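Local coordinates for protein phosphonate monoester hydrolase (Ruegeria pomeroyi, PDB 4UPK) that belongs to the sulfatase family of the alkaline phosphatase clan, enzymes built on a mixed alpha/beta fold, at residues Tyr252-Arg266 with Ile306-Glu319. Sequence-based numbering, arbitrary orientation.
Sequences YNTMYDPAKLPLPAR and IQTLRAVYLGLATE
The ring of Tyr-252 lies with one face against Glu-319, whose CB sits 3.5 Å from the ring centroid, 9° off the normal, in a CH-pi contact; Thr-318 CG2 meets the ring edge. With chi1 at -172°, CG of Glu-319 points opposite its amide nitrogen and the chain continues across the ring, while OE2 bonds Ser-212. The Tyr-256 ring has Met-255 CG over one face and, at its edge, Gly-315 N and Thr-318 OG1. Its hydroxyl donates to Thr-318 OG1 (OH to OG1 2.6 Å), and both oxygens also bond the backbone of Glu-58. Over one face of the Arg-310 guanidinium lies the Pro-264 ring, with CG 3.8 Å from Arg-310 NH1; that NH1 bonds Leu-352 O.

Between these flat groups, Leu-261 CD2 and Leu-314 CD1 meet tip to tip, and Leu-261 CD1 rests on Ala-311 CB. At Pro-262 O two donors converge from opposite faces of the carbonyl plane: Gln-307 NE2 at 2.9 Å, straight at its hydrogen (166°) but standing well above the plane, and Arg-310 NH2 at 3.1 Å. Bends at chi2 of Gln-307 and chi3 of Arg-310 turn both ends to it. Water 2 links Gln-307 NE2 to Pro-258 O, 2.6 Å from the water.

The loop turns at Asp-257 to Lys-260, then runs extended from Leu-261 to Arg-266 against helix 303-333. Apolar contacts combine with bonds in both directions, Tyr-256 to the helix, Gln-307 and Arg-310 to the loop; the double grip would limit movement of Pro-262 O, and cationic Arg-310 would probably do most to polarise that carbonyl.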
# COMPACT_ATOMS: atom_id res chain seq x y z
N TYR A 252 -26.84 41.59 -13.86
CA TYR A 252 -26.95 40.38 -14.66
C TYR A 252 -28.29 39.71 -14.70
O TYR A 252 -28.60 39.06 -15.70
CB TYR A 252 -25.89 39.36 -14.25
CG TYR A 252 -24.48 39.90 -14.35
CD1 TYR A 252 -23.81 39.94 -15.57
CD2 TYR A 252 -23.82 40.36 -13.22
CE1 TYR A 252 -22.51 40.45 -15.66
CE2 TYR A 252 -22.53 40.89 -13.30
CZ TYR A 252 -21.87 40.92 -14.52
OH TYR A 252 -20.58 41.38 -14.55
N ASN A 253 -29.07 39.83 -13.59
CA ASN A 253 -30.37 39.18 -13.39
C ASN A 253 -31.40 39.52 -14.48
O ASN A 253 -32.15 38.64 -14.90
CB ASN A 253 -30.91 39.52 -11.98
CG ASN A 253 -31.19 40.99 -11.75
OD1 ASN A 253 -30.35 41.87 -11.97
ND2 ASN A 253 -32.39 41.28 -11.31
N THR A 254 -31.42 40.78 -14.93
CA THR A 254 -32.34 41.31 -15.94
C THR A 254 -31.62 41.91 -17.16
O THR A 254 -32.29 42.50 -18.00
CB THR A 254 -33.28 42.33 -15.32
OG1 THR A 254 -32.51 43.28 -14.61
CG2 THR A 254 -34.35 41.69 -14.44
N MET A 255 -30.30 41.72 -17.29
CA MET A 255 -29.55 42.25 -18.45
C MET A 255 -30.10 41.79 -19.80
O MET A 255 -30.09 42.57 -20.75
CB MET A 255 -28.04 42.07 -18.28
CG MET A 255 -27.45 40.80 -18.89
SD MET A 255 -25.66 40.68 -18.75
CE MET A 255 -25.17 42.18 -19.44
N TYR A 256 -30.63 40.56 -19.86
CA TYR A 256 -31.27 39.97 -21.04
C TYR A 256 -32.77 39.88 -20.81
O TYR A 256 -33.23 39.39 -19.78
CB TYR A 256 -30.64 38.60 -21.42
CG TYR A 256 -29.14 38.65 -21.62
CD1 TYR A 256 -28.57 39.56 -22.52
CD2 TYR A 256 -28.28 37.85 -20.88
CE1 TYR A 256 -27.19 39.63 -22.70
CE2 TYR A 256 -26.90 37.91 -21.05
CZ TYR A 256 -26.36 38.81 -21.95
OH TYR A 256 -24.99 38.87 -22.11
N ASP A 257 -33.54 40.40 -21.77
CA ASP A 257 -34.99 40.40 -21.72
C ASP A 257 -35.49 39.01 -22.13
O ASP A 257 -35.22 38.61 -23.26
CB ASP A 257 -35.55 41.50 -22.65
CG ASP A 257 -37.05 41.72 -22.65
OD1 ASP A 257 -37.77 40.95 -21.97
OD2 ASP A 257 -37.50 42.63 -23.35
N PRO A 258 -36.24 38.28 -21.25
CA PRO A 258 -36.76 36.95 -21.62
C PRO A 258 -37.71 36.97 -22.83
O PRO A 258 -37.81 35.96 -23.55
CB PRO A 258 -37.50 36.51 -20.36
CG PRO A 258 -36.88 37.30 -19.24
CD PRO A 258 -36.64 38.63 -19.87
N ALA A 259 -38.37 38.11 -23.07
CA ALA A 259 -39.31 38.34 -24.18
C ALA A 259 -38.62 38.48 -25.54
O ALA A 259 -39.30 38.36 -26.57
CB ALA A 259 -40.17 39.56 -23.90
N LYS A 260 -37.28 38.71 -25.55
CA LYS A 260 -36.53 38.89 -26.81
C LYS A 260 -35.59 37.72 -27.11
O LYS A 260 -34.88 37.72 -28.12
CB LYS A 260 -35.80 40.25 -26.80
CG LYS A 260 -36.75 41.45 -26.86
CD LYS A 260 -36.09 42.74 -26.42
CE LYS A 260 -37.06 43.90 -26.41
NZ LYS A 260 -36.44 45.13 -25.86
N LEU A 261 -35.63 36.70 -26.26
CA LEU A 261 -34.82 35.53 -26.45
C LEU A 261 -35.53 34.51 -27.34
O LEU A 261 -36.77 34.46 -27.33
CB LEU A 261 -34.53 34.89 -25.08
CG LEU A 261 -33.53 35.60 -24.15
CD1 LEU A 261 -33.33 34.78 -22.93
CD2 LEU A 261 -32.18 35.81 -24.82
N PRO A 262 -34.80 33.66 -28.10
CA PRO A 262 -35.51 32.62 -28.86
C PRO A 262 -36.06 31.57 -27.88
O PRO A 262 -35.51 31.38 -26.80
CB PRO A 262 -34.42 32.01 -29.76
CG PRO A 262 -33.13 32.31 -29.08
CD PRO A 262 -33.33 33.54 -28.23
N LEU A 263 -37.17 30.92 -28.25
CA LEU A 263 -37.77 29.87 -27.43
C LEU A 263 -36.88 28.62 -27.54
O LEU A 263 -36.12 28.52 -28.52
CB LEU A 263 -39.22 29.56 -27.89
CG LEU A 263 -40.31 30.55 -27.43
CD1 LEU A 263 -41.60 30.33 -28.21
CD2 LEU A 263 -40.59 30.44 -25.92
N PRO A 264 -36.93 27.65 -26.60
CA PRO A 264 -36.11 26.43 -26.77
C PRO A 264 -36.53 25.63 -28.01
O PRO A 264 -37.66 25.75 -28.48
CB PRO A 264 -36.42 25.62 -25.52
CG PRO A 264 -37.02 26.58 -24.55
CD PRO A 264 -37.74 27.57 -25.36
N ALA A 265 -35.59 24.80 -28.53
CA ALA A 265 -35.85 23.88 -29.64
C ALA A 265 -36.55 22.68 -29.01
O ALA A 265 -36.00 22.04 -28.11
CB ALA A 265 -34.54 23.46 -30.30
N ARG A 266 -37.81 22.43 -29.40
CA ARG A 266 -38.63 21.37 -28.80
C ARG A 266 -39.80 20.99 -29.68
O ARG A 266 -40.20 21.79 -30.55
CB ARG A 266 -39.16 21.82 -27.41
CG ARG A 266 -39.98 23.12 -27.52
CD ARG A 266 -40.44 23.71 -26.21
NE ARG A 266 -41.18 24.93 -26.49
CZ ARG A 266 -41.63 25.79 -25.57
NH1 ARG A 266 -41.43 25.55 -24.29
NH2 ARG A 266 -42.28 26.87 -25.94
N ILE A 306 -39.78 29.64 -18.43
CA ILE A 306 -38.69 29.04 -19.21
C ILE A 306 -37.72 30.09 -19.75
O ILE A 306 -36.51 29.95 -19.55
CB ILE A 306 -39.26 28.07 -20.30
CG1 ILE A 306 -39.87 26.80 -19.64
CG2 ILE A 306 -38.21 27.68 -21.35
CD1 ILE A 306 -41.02 26.15 -20.46
N GLN A 307 -38.25 31.17 -20.35
CA GLN A 307 -37.44 32.27 -20.91
C GLN A 307 -36.69 33.09 -19.86
O GLN A 307 -35.59 33.59 -20.12
CB GLN A 307 -38.28 33.14 -21.87
CG GLN A 307 -38.81 32.40 -23.10
CD GLN A 307 -37.74 31.90 -24.04
OE1 GLN A 307 -37.19 30.81 -23.87
NE2 GLN A 307 -37.44 32.66 -25.07
N THR A 308 -37.27 33.20 -18.65
CA THR A 308 -36.69 33.93 -17.52
C THR A 308 -35.45 33.20 -17.01
O THR A 308 -34.40 33.83 -16.87
CB THR A 308 -37.76 34.24 -16.46
OG1 THR A 308 -38.81 34.99 -17.08
CG2 THR A 308 -37.22 35.03 -15.30
N LEU A 309 -35.57 31.88 -16.81
CA LEU A 309 -34.50 30.99 -16.39
C LEU A 309 -33.37 31.04 -17.41
O LEU A 309 -32.20 31.11 -17.03
CB LEU A 309 -35.03 29.55 -16.28
CG LEU A 309 -35.42 29.08 -14.89
CD1 LEU A 309 -36.71 29.73 -14.41
CD2 LEU A 309 -35.53 27.58 -14.84
N ARG A 310 -33.72 31.03 -18.72
CA ARG A 310 -32.82 31.12 -19.86
C ARG A 310 -32.05 32.45 -19.87
O ARG A 310 -30.84 32.43 -20.04
CB ARG A 310 -33.60 30.88 -21.17
CG ARG A 310 -33.87 29.40 -21.42
CD ARG A 310 -34.91 29.09 -22.48
NE ARG A 310 -34.53 29.49 -23.84
CZ ARG A 310 -33.81 28.74 -24.68
NH1 ARG A 310 -33.37 27.54 -24.31
NH2 ARG A 310 -33.52 29.19 -25.90
N ALA A 311 -32.75 33.58 -19.58
CA ALA A 311 -32.14 34.92 -19.47
C ALA A 311 -31.18 35.01 -18.24
O ALA A 311 -30.13 35.65 -18.36
CB ALA A 311 -33.21 35.99 -19.38
N VAL A 312 -31.56 34.40 -17.10
CA VAL A 312 -30.75 34.37 -15.86
C VAL A 312 -29.46 33.59 -16.10
O VAL A 312 -28.38 34.07 -15.74
CB VAL A 312 -31.57 33.87 -14.63
CG1 VAL A 312 -30.65 33.62 -13.42
CG2 VAL A 312 -32.68 34.87 -14.27
N TYR A 313 -29.56 32.41 -16.75
CA TYR A 313 -28.46 31.52 -17.13
C TYR A 313 -27.44 32.26 -18.02
O TYR A 313 -26.24 32.19 -17.74
CB TYR A 313 -29.02 30.29 -17.87
CG TYR A 313 -27.98 29.39 -18.50
CD1 TYR A 313 -27.54 29.60 -19.81
CD2 TYR A 313 -27.47 28.29 -17.82
CE1 TYR A 313 -26.59 28.77 -20.41
CE2 TYR A 313 -26.53 27.44 -18.41
CZ TYR A 313 -26.10 27.69 -19.71
OH TYR A 313 -25.17 26.86 -20.30
N LEU A 314 -27.93 32.96 -19.07
CA LEU A 314 -27.09 33.74 -19.97
C LEU A 314 -26.40 34.91 -19.25
O LEU A 314 -25.25 35.20 -19.56
CB LEU A 314 -27.87 34.23 -21.20
CG LEU A 314 -28.47 33.18 -22.15
CD1 LEU A 314 -29.37 33.84 -23.17
CD2 LEU A 314 -27.37 32.37 -22.85
N GLY A 315 -27.07 35.51 -18.27
CA GLY A 315 -26.53 36.60 -17.46
C GLY A 315 -25.37 36.16 -16.57
O GLY A 315 -24.38 36.87 -16.46
N LEU A 316 -25.45 34.92 -16.01
CA LEU A 316 -24.41 34.27 -15.20
C LEU A 316 -23.18 33.91 -16.04
O LEU A 316 -22.06 34.03 -15.55
CB LEU A 316 -24.94 33.03 -14.46
CG LEU A 316 -25.89 33.28 -13.29
CD1 LEU A 316 -26.61 31.97 -12.89
CD2 LEU A 316 -25.16 33.90 -12.11
N ALA A 317 -23.40 33.48 -17.31
CA ALA A 317 -22.33 33.18 -18.28
C ALA A 317 -21.57 34.49 -18.62
O ALA A 317 -20.35 34.49 -18.62
CB ALA A 317 -22.92 32.57 -19.54
N THR A 318 -22.29 35.61 -18.83
CA THR A 318 -21.67 36.93 -19.06
C THR A 318 -20.80 37.35 -17.82
O THR A 318 -19.68 37.80 -18.00
CB THR A 318 -22.73 37.95 -19.56
OG1 THR A 318 -23.12 37.56 -20.88
CG2 THR A 318 -22.22 39.41 -19.61
N GLU A 319 -21.30 37.14 -16.58
CA GLU A 319 -20.53 37.44 -15.38
C GLU A 319 -19.28 36.55 -15.26
O GLU A 319 -18.23 37.04 -14.87
CB GLU A 319 -21.41 37.39 -14.12
CG GLU A 319 -20.68 37.90 -12.87
CD GLU A 319 -21.32 37.49 -11.56
OE1 GLU A 319 -22.12 36.53 -11.57
OE2 GLU A 319 -21.05 38.14 -10.53
O HOH W 1 -30.32 38.24 -17.51
O HOH W 2 -39.44 34.93 -25.34
O HOH W 3 -33.62 28.03 -28.89